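Local coordinates for protein paraflagellar rod component (Trypanosoma cruzi, PDB 6XYB) that is of unknown function but is kinetoplastid-specific, probably a paraflagellar rod component, and forms a four-chain assembly that binds magnesium and potassium ions, at residues Trp93-Asn99 with Thr111-Arg117; Arg26-Leu32 with Gly87-Glu91; Asp50-Phe54 with Met65-Gln69. All coordinates share one frame. Residues are numbered along the deposited sequence.

Contact 1: residues Trp93-Asn99 with Thr111-Arg117; sequences WNLRASN and TKLFFAR. With K (potassium ion), chain F; MG (magnesium ion), chain H.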
loop_
_atom_site.group_PDB
_atom_site.type_symbol
_atom_site.label_atom_id
_atom_site.label_comp_id
_atom_site.label_asym_id
_atom_site.label_seq_id
_atom_site.Cartn_x
_atom_site.Cartn_y
_atom_site.Cartn_z
ATOM N N TRP C 93 -1.326 -13.031 -13.156
ATOM C CA TRP C 93 -0.773 -12.487 -11.895
ATOM C C TRP C 93 -1.688 -11.344 -11.409
ATOM O O TRP C 93 -1.781 -10.294 -12.102
ATOM C CB TRP C 93 0.638 -11.972 -12.092
ATOM C CG TRP C 93 1.675 -13.024 -12.362
ATOM C CD1 TRP C 93 2.269 -13.288 -13.559
ATOM C CD2 TRP C 93 2.251 -13.948 -11.426
ATOM N NE1 TRP C 93 3.176 -14.340 -13.430
ATOM C CE2 TRP C 93 3.204 -14.732 -12.108
ATOM C CE3 TRP C 93 2.080 -14.101 -10.046
ATOM C CZ2 TRP C 93 3.933 -15.732 -11.466
ATOM C CZ3 TRP C 93 2.774 -15.114 -9.422
ATOM C CH2 TRP C 93 3.723 -15.856 -10.103
ATOM N N ASN C 94 -2.203 -11.541 -10.203
ATOM C CA ASN C 94 -3.259 -10.688 -9.616
ATOM C C ASN C 94 -2.610 -9.773 -8.561
ATOM O O ASN C 94 -1.848 -10.245 -7.752
ATOM C CB ASN C 94 -4.410 -11.494 -9.013
ATOM C CG ASN C 94 -5.134 -12.336 -10.045
ATOM O OD1 ASN C 94 -5.225 -13.548 -9.917
ATOM N ND2 ASN C 94 -5.532 -11.729 -11.145
ATOM N N LEU C 95 -2.906 -8.486 -8.640
ATOM C CA LEU C 95 -2.317 -7.495 -7.696
ATOM C C LEU C 95 -2.956 -7.667 -6.339
ATOM O O LEU C 95 -4.208 -7.681 -6.268
ATOM C CB LEU C 95 -2.568 -6.094 -8.201
ATOM C CG LEU C 95 -2.060 -4.964 -7.298
ATOM C CD1 LEU C 95 -0.564 -4.960 -7.205
ATOM C CD2 LEU C 95 -2.600 -3.636 -7.811
ATOM N N ARG C 96 -2.110 -7.826 -5.323
ATOM C CA ARG C 96 -2.570 -8.040 -3.954
ATOM C C ARG C 96 -2.249 -6.856 -3.044
ATOM O O ARG C 96 -3.053 -6.580 -2.137
ATOM C CB ARG C 96 -1.960 -9.309 -3.365
ATOM C CG ARG C 96 -2.338 -10.549 -4.164
ATOM C CD ARG C 96 -3.812 -10.889 -4.152
ATOM N NE ARG C 96 -3.922 -11.314 -2.798
ATOM C CZ ARG C 96 -3.927 -12.560 -2.341
ATOM N NH1 ARG C 96 -3.928 -13.617 -3.140
ATOM N NH2 ARG C 96 -3.906 -12.721 -1.031
ATOM N N ALA C 97 -1.142 -6.163 -3.286
ATOM C CA ALA C 97 -0.716 -5.130 -2.353
ATOM C C ALA C 97 0.306 -4.204 -3.017
ATOM O O ALA C 97 0.949 -4.586 -3.978
ATOM C CB ALA C 97 -0.164 -5.710 -1.069
ATOM N N SER C 98 0.415 -2.998 -2.480
ATOM C CA SER C 98 1.465 -2.082 -2.953
ATOM C C SER C 98 1.910 -1.217 -1.768
ATOM O O SER C 98 1.144 -0.929 -0.892
ATOM C CB SER C 98 0.996 -1.190 -4.074
ATOM O OG SER C 98 1.982 -0.308 -4.573
ATOM N N ASN C 99 3.135 -0.704 -1.816
ATOM C CA ASN C 99 3.623 0.299 -0.840
ATOM C C ASN C 99 4.696 1.157 -1.494
ATOM O O ASN C 99 5.250 0.776 -2.490
ATOM C CB ASN C 99 4.060 -0.380 0.468
ATOM C CG ASN C 99 5.116 -1.434 0.393
ATOM O OD1 ASN C 99 4.846 -2.622 0.294
ATOM N ND2 ASN C 99 6.343 -0.990 0.368
ATOM N N THR C 111 8.545 2.101 -5.113
ATOM C CA THR C 111 7.238 1.516 -5.001
ATOM C C THR C 111 7.343 0.021 -5.247
ATOM O O THR C 111 7.939 -0.391 -6.239
ATOM C CB THR C 111 6.266 2.160 -5.952
ATOM O OG1 THR C 111 6.159 3.563 -5.723
ATOM C CG2 THR C 111 4.935 1.468 -5.972
ATOM N N LYS C 112 6.713 -0.753 -4.393
ATOM C CA LYS C 112 6.619 -2.183 -4.523
ATOM C C LYS C 112 5.170 -2.612 -4.840
ATOM O O LYS C 112 4.221 -2.055 -4.330
ATOM C CB LYS C 112 7.191 -2.853 -3.290
ATOM C CG LYS C 112 8.665 -2.513 -3.207
ATOM C CD LYS C 112 9.474 -3.351 -2.352
ATOM C CE LYS C 112 10.733 -2.608 -1.988
ATOM N NZ LYS C 112 11.741 -2.782 -3.071
ATOM N N LEU C 113 5.060 -3.587 -5.740
ATOM C CA LEU C 113 3.767 -4.150 -6.167
ATOM C C LEU C 113 3.915 -5.659 -5.922
ATOM O O LEU C 113 4.875 -6.305 -6.469
ATOM C CB LEU C 113 3.507 -3.819 -7.634
ATOM C CG LEU C 113 3.354 -2.364 -8.044
ATOM C CD1 LEU C 113 3.487 -2.233 -9.568
ATOM C CD2 LEU C 113 1.985 -1.785 -7.678
ATOM N N PHE C 114 2.957 -6.253 -5.237
ATOM C CA PHE C 114 3.031 -7.690 -4.931
ATOM C C PHE C 114 1.840 -8.409 -5.589
ATOM O O PHE C 114 0.710 -7.917 -5.539
ATOM C CB PHE C 114 2.915 -7.900 -3.412
ATOM C CG PHE C 114 4.049 -7.325 -2.637
ATOM C CD1 PHE C 114 5.264 -7.963 -2.610
ATOM C CD2 PHE C 114 3.901 -6.106 -2.015
ATOM C CE1 PHE C 114 6.336 -7.443 -1.899
ATOM C CE2 PHE C 114 4.965 -5.593 -1.258
ATOM C CZ PHE C 114 6.175 -6.243 -1.242
ATOM N N PHE C 115 2.153 -9.524 -6.249
ATOM C CA PHE C 115 1.180 -10.259 -7.082
ATOM C C PHE C 115 1.099 -11.732 -6.679
ATOM O O PHE C 115 2.106 -12.304 -6.200
ATOM C CB PHE C 115 1.592 -10.252 -8.542
ATOM C CG PHE C 115 1.648 -8.870 -9.137
ATOM C CD1 PHE C 115 2.796 -8.107 -9.027
ATOM C CD2 PHE C 115 0.586 -8.320 -9.888
ATOM C CE1 PHE C 115 2.856 -6.812 -9.512
ATOM C CE2 PHE C 115 0.667 -7.022 -10.419
ATOM C CZ PHE C 115 1.813 -6.270 -10.206
ATOM N N ALA C 116 -0.094 -12.302 -6.814
ATOM C CA ALA C 116 -0.300 -13.747 -6.563
ATOM C C ALA C 116 -0.985 -14.377 -7.770
ATOM O O ALA C 116 -1.626 -13.679 -8.606
ATOM C CB ALA C 116 -1.122 -13.927 -5.289
ATOM N N ARG C 117 -0.842 -15.700 -7.919
ATOM C CA ARG C 117 -1.566 -16.395 -9.013
ATOM C C ARG C 117 -3.053 -16.471 -8.672
ATOM O O ARG C 117 -3.378 -16.424 -7.475
ATOM C CB ARG C 117 -1.039 -17.815 -9.265
ATOM C CG ARG C 117 0.370 -17.927 -9.790
ATOM C CD ARG C 117 0.589 -17.304 -11.140
ATOM N NE ARG C 117 -0.002 -18.020 -12.278
ATOM C CZ ARG C 117 0.050 -17.592 -13.532
ATOM N NH1 ARG C 117 0.693 -16.486 -13.806
ATOM N NH2 ARG C 117 -0.533 -18.261 -14.515
HETATM K K K F . -5.071 -5.110 -1.199
HETATM MG MG MG H . -0.531 -0.134 0.353
HETATM O O HOH W 1 -6.074 -6.600 -4.025
HETATM O O HOH W 2 -4.671 -14.126 -6.313
#

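Contact 2: residues Arg26-Leu32 with Gly87-Glu91; sequences REETVKL and GLEGE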
loop_
_atom_site.group_PDB
_atom_site.type_symbol
_atom_site.label_atom_id
_atom_site.label_comp_id
_atom_site.label_asym_id
_atom_site.label_seq_id
_atom_site.Cartn_x
_atom_site.Cartn_y
_atom_site.Cartn_z
ATOM N N ARG C 26 7.962 -16.310 -15.878
ATOM C CA ARG C 26 8.469 -16.891 -17.115
ATOM C C ARG C 26 9.030 -15.823 -18.062
ATOM O O ARG C 26 8.586 -14.649 -18.007
ATOM C CB ARG C 26 7.395 -17.768 -17.762
ATOM C CG ARG C 26 6.296 -16.991 -18.441
ATOM C CD ARG C 26 5.326 -17.883 -19.114
ATOM N NE ARG C 26 4.289 -17.042 -19.687
ATOM C CZ ARG C 26 3.554 -17.379 -20.753
ATOM N NH1 ARG C 26 3.793 -18.510 -21.377
ATOM N NH2 ARG C 26 2.600 -16.569 -21.185
ATOM N N GLU C 27 9.965 -16.222 -18.942
ATOM C CA GLU C 27 10.611 -15.218 -19.827
ATOM C C GLU C 27 9.542 -14.595 -20.741
ATOM O O GLU C 27 9.686 -13.429 -21.141
ATOM C CB GLU C 27 11.805 -15.856 -20.517
ATOM C CG GLU C 27 12.791 -14.781 -20.974
ATOM C CD GLU C 27 14.182 -15.228 -21.398
ATOM O OE1 GLU C 27 14.537 -16.381 -21.097
ATOM O OE2 GLU C 27 14.914 -14.414 -22.029
ATOM N N GLU C 28 8.550 -15.380 -21.151
ATOM C CA GLU C 28 7.497 -14.872 -22.064
ATOM C C GLU C 28 6.853 -13.639 -21.397
ATOM O O GLU C 28 6.461 -12.711 -22.113
ATOM C CB GLU C 28 6.563 -16.038 -22.434
ATOM C CG GLU C 28 7.226 -17.200 -23.223
ATOM C CD GLU C 28 7.996 -18.239 -22.406
ATOM O OE1 GLU C 28 8.234 -18.025 -21.201
ATOM O OE2 GLU C 28 8.322 -19.326 -22.910
ATOM N N THR C 29 6.670 -13.658 -20.057
ATOM C CA THR C 29 5.982 -12.566 -19.356
ATOM C C THR C 29 6.891 -11.322 -19.321
ATOM O O THR C 29 6.400 -10.177 -19.512
ATOM C CB THR C 29 5.641 -13.012 -17.937
ATOM O OG1 THR C 29 4.716 -14.087 -18.033
ATOM C CG2 THR C 29 5.064 -11.884 -17.122
ATOM N N VAL C 30 8.181 -11.564 -19.095
ATOM C CA VAL C 30 9.198 -10.494 -19.062
ATOM C C VAL C 30 9.151 -9.801 -20.435
ATOM O O VAL C 30 9.186 -8.574 -20.518
ATOM C CB VAL C 30 10.557 -11.091 -18.678
ATOM C CG1 VAL C 30 11.647 -10.032 -18.782
ATOM C CG2 VAL C 30 10.527 -11.725 -17.265
ATOM N N LYS C 31 9.195 -10.596 -21.490
ATOM C CA LYS C 31 9.220 -10.084 -22.889
ATOM C C LYS C 31 7.948 -9.274 -23.173
ATOM O O LYS C 31 8.042 -8.221 -23.783
ATOM C CB LYS C 31 9.406 -11.217 -23.896
ATOM C CG LYS C 31 10.814 -11.799 -23.919
ATOM C CD LYS C 31 11.975 -10.795 -24.007
ATOM C CE LYS C 31 13.339 -11.447 -23.939
ATOM N NZ LYS C 31 13.348 -12.717 -24.687
ATOM N N LEU C 32 6.788 -9.700 -22.656
ATOM C CA LEU C 32 5.548 -8.945 -22.878
ATOM C C LEU C 32 5.684 -7.593 -22.162
ATOM O O LEU C 32 5.306 -6.559 -22.711
ATOM C CB LEU C 32 4.384 -9.766 -22.315
ATOM C CG LEU C 32 2.988 -9.176 -22.435
ATOM C CD1 LEU C 32 1.966 -10.300 -22.595
ATOM C CD2 LEU C 32 2.625 -8.306 -21.243
ATOM N N GLY C 87 -0.419 -5.731 -17.627
ATOM C CA GLY C 87 0.306 -6.779 -18.346
ATOM C C GLY C 87 0.388 -8.076 -17.558
ATOM O O GLY C 87 0.174 -9.174 -18.089
ATOM N N LEU C 88 0.698 -7.957 -16.270
ATOM C CA LEU C 88 0.747 -9.129 -15.387
ATOM C C LEU C 88 -0.644 -9.725 -15.207
ATOM O O LEU C 88 -0.702 -10.986 -15.086
ATOM C CB LEU C 88 1.427 -8.744 -14.091
ATOM C CG LEU C 88 2.921 -8.504 -14.195
ATOM C CD1 LEU C 88 3.442 -7.924 -12.877
ATOM C CD2 LEU C 88 3.617 -9.795 -14.528
ATOM N N GLU C 89 -1.716 -8.923 -15.193
ATOM C CA GLU C 89 -3.070 -9.486 -14.966
ATOM C C GLU C 89 -3.336 -10.446 -16.141
ATOM O O GLU C 89 -3.798 -11.574 -15.888
ATOM C CB GLU C 89 -4.120 -8.391 -14.769
ATOM C CG GLU C 89 -5.428 -8.944 -14.220
ATOM C CD GLU C 89 -6.635 -8.028 -14.099
ATOM O OE1 GLU C 89 -6.623 -6.852 -14.601
ATOM O OE2 GLU C 89 -7.600 -8.499 -13.457
ATOM N N GLY C 90 -3.008 -10.043 -17.372
ATOM C CA GLY C 90 -3.253 -10.881 -18.567
ATOM C C GLY C 90 -2.457 -12.175 -18.524
ATOM O O GLY C 90 -2.902 -13.164 -19.146
ATOM N N GLU C 91 -1.316 -12.169 -17.818
ATOM C CA GLU C 91 -0.413 -13.332 -17.643
ATOM C C GLU C 91 -0.750 -14.152 -16.390
ATOM O O GLU C 91 0.031 -15.034 -16.107
ATOM C CB GLU C 91 1.024 -12.800 -17.576
ATOM C CG GLU C 91 1.475 -12.283 -18.929
ATOM C CD GLU C 91 1.795 -13.392 -19.941
ATOM O OE1 GLU C 91 2.736 -14.224 -19.712
ATOM O OE2 GLU C 91 1.107 -13.422 -20.958
#

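Contact 3: residues Asp50-Phe54 with Met65-Gln69; sequences DPVKF and MELSQ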
loop_
_atom_site.group_PDB
_atom_site.type_symbol
_atom_site.label_atom_id
_atom_site.label_comp_id
_atom_site.label_asym_id
_atom_site.label_seq_id
_atom_site.Cartn_x
_atom_site.Cartn_y
_atom_site.Cartn_z
ATOM N N ASP C 50 16.841 2.041 -30.170
ATOM C CA ASP C 50 16.960 0.601 -29.827
ATOM C C ASP C 50 16.243 0.324 -28.506
ATOM O O ASP C 50 16.638 0.870 -27.475
ATOM C CB ASP C 50 18.411 0.149 -29.656
ATOM C CG ASP C 50 18.479 -1.288 -29.180
ATOM O OD1 ASP C 50 18.116 -2.141 -29.961
ATOM O OD2 ASP C 50 18.827 -1.521 -28.001
ATOM N N PRO C 51 15.232 -0.580 -28.480
ATOM C CA PRO C 51 14.388 -0.771 -27.297
ATOM C C PRO C 51 15.163 -1.283 -26.065
ATOM O O PRO C 51 16.039 -2.081 -26.190
ATOM C CB PRO C 51 13.310 -1.770 -27.781
ATOM C CG PRO C 51 13.909 -2.462 -29.006
ATOM C CD PRO C 51 14.866 -1.460 -29.604
ATOM N N VAL C 52 14.788 -0.838 -24.863
ATOM C CA VAL C 52 15.466 -1.308 -23.624
ATOM C C VAL C 52 14.906 -2.675 -23.221
ATOM O O VAL C 52 13.767 -3.038 -23.605
ATOM C CB VAL C 52 15.355 -0.327 -22.446
ATOM C CG1 VAL C 52 16.148 0.954 -22.678
ATOM C CG2 VAL C 52 13.906 -0.050 -22.131
ATOM N N LYS C 53 15.746 -3.434 -22.522
ATOM C CA LYS C 53 15.507 -4.862 -22.224
ATOM C C LYS C 53 15.617 -5.084 -20.717
ATOM O O LYS C 53 16.354 -4.379 -20.009
ATOM C CB LYS C 53 16.566 -5.752 -22.888
ATOM C CG LYS C 53 16.730 -5.604 -24.382
ATOM C CD LYS C 53 17.474 -6.789 -24.922
ATOM C CE LYS C 53 16.726 -7.506 -26.031
ATOM N NZ LYS C 53 15.542 -8.234 -25.508
ATOM N N PHE C 54 14.917 -6.081 -20.228
ATOM C CA PHE C 54 15.231 -6.677 -18.934
ATOM C C PHE C 54 16.448 -7.582 -19.055
ATOM O O PHE C 54 16.507 -8.421 -19.984
ATOM C CB PHE C 54 14.015 -7.488 -18.470
ATOM C CG PHE C 54 12.920 -6.678 -17.834
ATOM C CD1 PHE C 54 13.045 -6.232 -16.525
ATOM C CD2 PHE C 54 11.762 -6.414 -18.505
ATOM C CE1 PHE C 54 12.045 -5.523 -15.876
ATOM C CE2 PHE C 54 10.757 -5.710 -17.873
ATOM C CZ PHE C 54 10.917 -5.205 -16.584
ATOM N N MET C 65 15.344 -3.733 -15.493
ATOM C CA MET C 65 15.295 -2.813 -16.654
ATOM C C MET C 65 15.538 -1.382 -16.181
ATOM O O MET C 65 14.829 -0.916 -15.281
ATOM C CB MET C 65 13.958 -2.894 -17.413
ATOM C CG MET C 65 13.699 -1.741 -18.394
ATOM S SD MET C 65 11.933 -1.790 -19.026
ATOM C CE MET C 65 12.338 -3.048 -20.178
ATOM N N GLU C 66 16.427 -0.647 -16.851
ATOM C CA GLU C 66 16.434 0.814 -16.680
ATOM C C GLU C 66 15.885 1.477 -17.948
ATOM O O GLU C 66 16.410 1.174 -19.029
ATOM C CB GLU C 66 17.815 1.342 -16.330
ATOM C CG GLU C 66 17.821 2.851 -16.106
ATOM C CD GLU C 66 19.152 3.411 -15.597
ATOM O OE1 GLU C 66 19.822 2.711 -14.815
ATOM O OE2 GLU C 66 19.502 4.559 -15.958
ATOM N N LEU C 67 14.922 2.392 -17.819
ATOM C CA LEU C 67 14.421 3.211 -18.985
ATOM C C LEU C 67 15.438 4.317 -19.330
ATOM O O LEU C 67 15.999 4.965 -18.425
ATOM C CB LEU C 67 13.038 3.814 -18.713
ATOM C CG LEU C 67 11.966 2.919 -18.097
ATOM C CD1 LEU C 67 10.715 3.719 -17.820
ATOM C CD2 LEU C 67 11.663 1.717 -18.952
ATOM N N SER C 68 15.659 4.573 -20.620
ATOM C CA SER C 68 16.983 5.043 -21.127
ATOM C C SER C 68 17.371 6.487 -20.694
ATOM O O SER C 68 17.473 7.378 -21.575
ATOM C CB SER C 68 17.107 4.801 -22.624
ATOM O OG SER C 68 15.842 4.836 -23.270
ATOM N N GLN C 69 17.659 6.695 -19.392
ATOM C CA GLN C 69 18.309 7.905 -18.791
ATOM C C GLN C 69 17.233 8.942 -18.486
ATOM O O GLN C 69 17.555 10.014 -17.921
ATOM C CB GLN C 69 19.374 8.478 -19.735
HETATM O O HOH W 3 17.951 -2.258 -18.994
#

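Contact 1: residues Trp93-Asn99 with Thr111-Arg117
The indole of Trp-93 is overlaid by the side chain of Arg-117 at one end of a beta hairpin made of strands 93-103 and 108-117. Arg-117 CD sits 3.4 Å from the centroid of the six-membered ring of Trp-93 in a CH-pi contact, and Arg-117 CZ lies 4.6 Å from the centroid of the five-membered ring of Trp-93, over its face, a cation-pi contact; the guanidinium also bonds to the carbonyl of Glu-91. Further along, the antiparallel ladder pairs Asn-94 with Ala-116 (Asn-94 N to Ala-116 O 2.7 Å, and Ala-116 N to Asn-94 O 2.9 Å), Ala-97 with Phe-114 and Asn-99 with Lys-112. A classic beta bulge interrupts it: Phe-114 O accepts from Arg-96 N at 2.8 Å and, weakly, from Ala-97 N at 3.4 Å. The extra residue keeps Leu-95 and Ser-98 on the face of Trp-93, Leu-113 and Phe-115, where Leu-95 CD1 rests over the Phe-115 ring, 4.3 Å from its centroid. This face lies against helix 74-90. The opposite face presents Ala-97, Asn-99, Lys-112 and Phe-114 to a second subunit, whose Asp-74 forms a salt bridge with Lys-112 and whose Ser-98 bonds to Asn-99. The outermost strand of the chain's sheet thus becomes an assembly interface. Its carbonyls also bind ions shared with the other three subunits: Arg-96 O, at the bulge, is 2.7 Å from the potassium ion, and Ser-98 O coordinates a magnesium ion at 2.2 Å while Ser-98 OG donates to Lys-112 O at 2.9 Å.

Contact 2: residues Arg26-Leu32 with Gly87-Glu91
Glu-91, just past helix 74-90, has the largest area buried here and reaches the start of helix 27-36 with its carboxylate. OE1 of Glu-91 takes a hydrogen bond from Thr-29 OG1 at 2.6 Å and forms a salt bridge with Arg-26, accepting from Arg-26 NH2 at 2.8 Å and Arg-26 NE at 3.2 Å. One oxygen therefore gathers three donors, from the N-cap residue Arg-26 and from the first turn behind it. Thr-29 serves both kinds of contact: its hydroxyl meets the carboxylate while its CG2 packs 3.6 Å from Leu-88 CD2. Leu-32, one turn further on, lies over Gly-87, with CD2 of Leu-32 4.0 Å from CA of Gly-87; the lack of a side chain there lets the leucine settle close, since a CB would fall tightly against it. This helix-to-helix contact joins the two helices beside the sheet: Leu-88 continues onto Leu-7 and Val-9 of strand 6-13 and Trp-93 of strand 93-103, whereas Val-30 packs on Trp-63 of strand 62-66.

Contact 3: residues Asp50-Phe54 with Met65-Gln69
Val-52 is the first residue of the segment 50-54 to meet its partner: its CG2 packs 3.9 Å from CE of Met-65 and 4.3 Å from CD2 of Leu-67, and its CG1 approaches Ser-68 OG at 3.9 Å. Ser-68 is the centre of an inverse gamma turn that bends the chain after strand 62-66. Lys-53 turns its CB away and engages through its backbone, where a water links Lys-53 O (2.8 Å) to Glu-66 N (3.1 Å) in place of a direct bond between the two segments. Phe-54 then lays its ring over Met-65. CB of Met-65 is 3.7 Å from the Phe-54 centroid in a CH-pi contact, and SD of Met-65 lies 4.5 Å from that centroid over the same ring, a Met-aromatic contact. The ring also reaches Val-30 of helix 27-36 and Ile-18 of strand 17-21. The touching parts, Val-52 to Phe-54 and Met-65 to Ser-68, run nearly antiparallel, 166° apart, as the open end of the beta hairpin 55-57/62-66, closed by apolar side chains and a water.

Overall arrangement
Contacts 1 and 2 adjoin, their centres 14 Å apart: Trp-93 N lies 2.9 Å from Leu-88 O and Arg-117 NH1 2.8 Å from Glu-91 O, both probable hydrogen bonds, and Phe-115 CZ packs 3.5 Å from Leu-88 CD1. The centres of contacts 2 and 3 are 17 Å apart, and the two meet where Val-30 CG1 touches Phe-54 CB at 3.5 Å. Contacts 1 and 3, with centres 23 Å apart on opposite sides of the chain's centre, do not touch, yet both reach the same antiparallel sheet. Contact 2, between helices 27-36 and 74-90, touches both. The potassium and magnesium sites lie at contact 1; contacts 1 and 2 both touch the third subunit, whereas contact 3 meets no other chain.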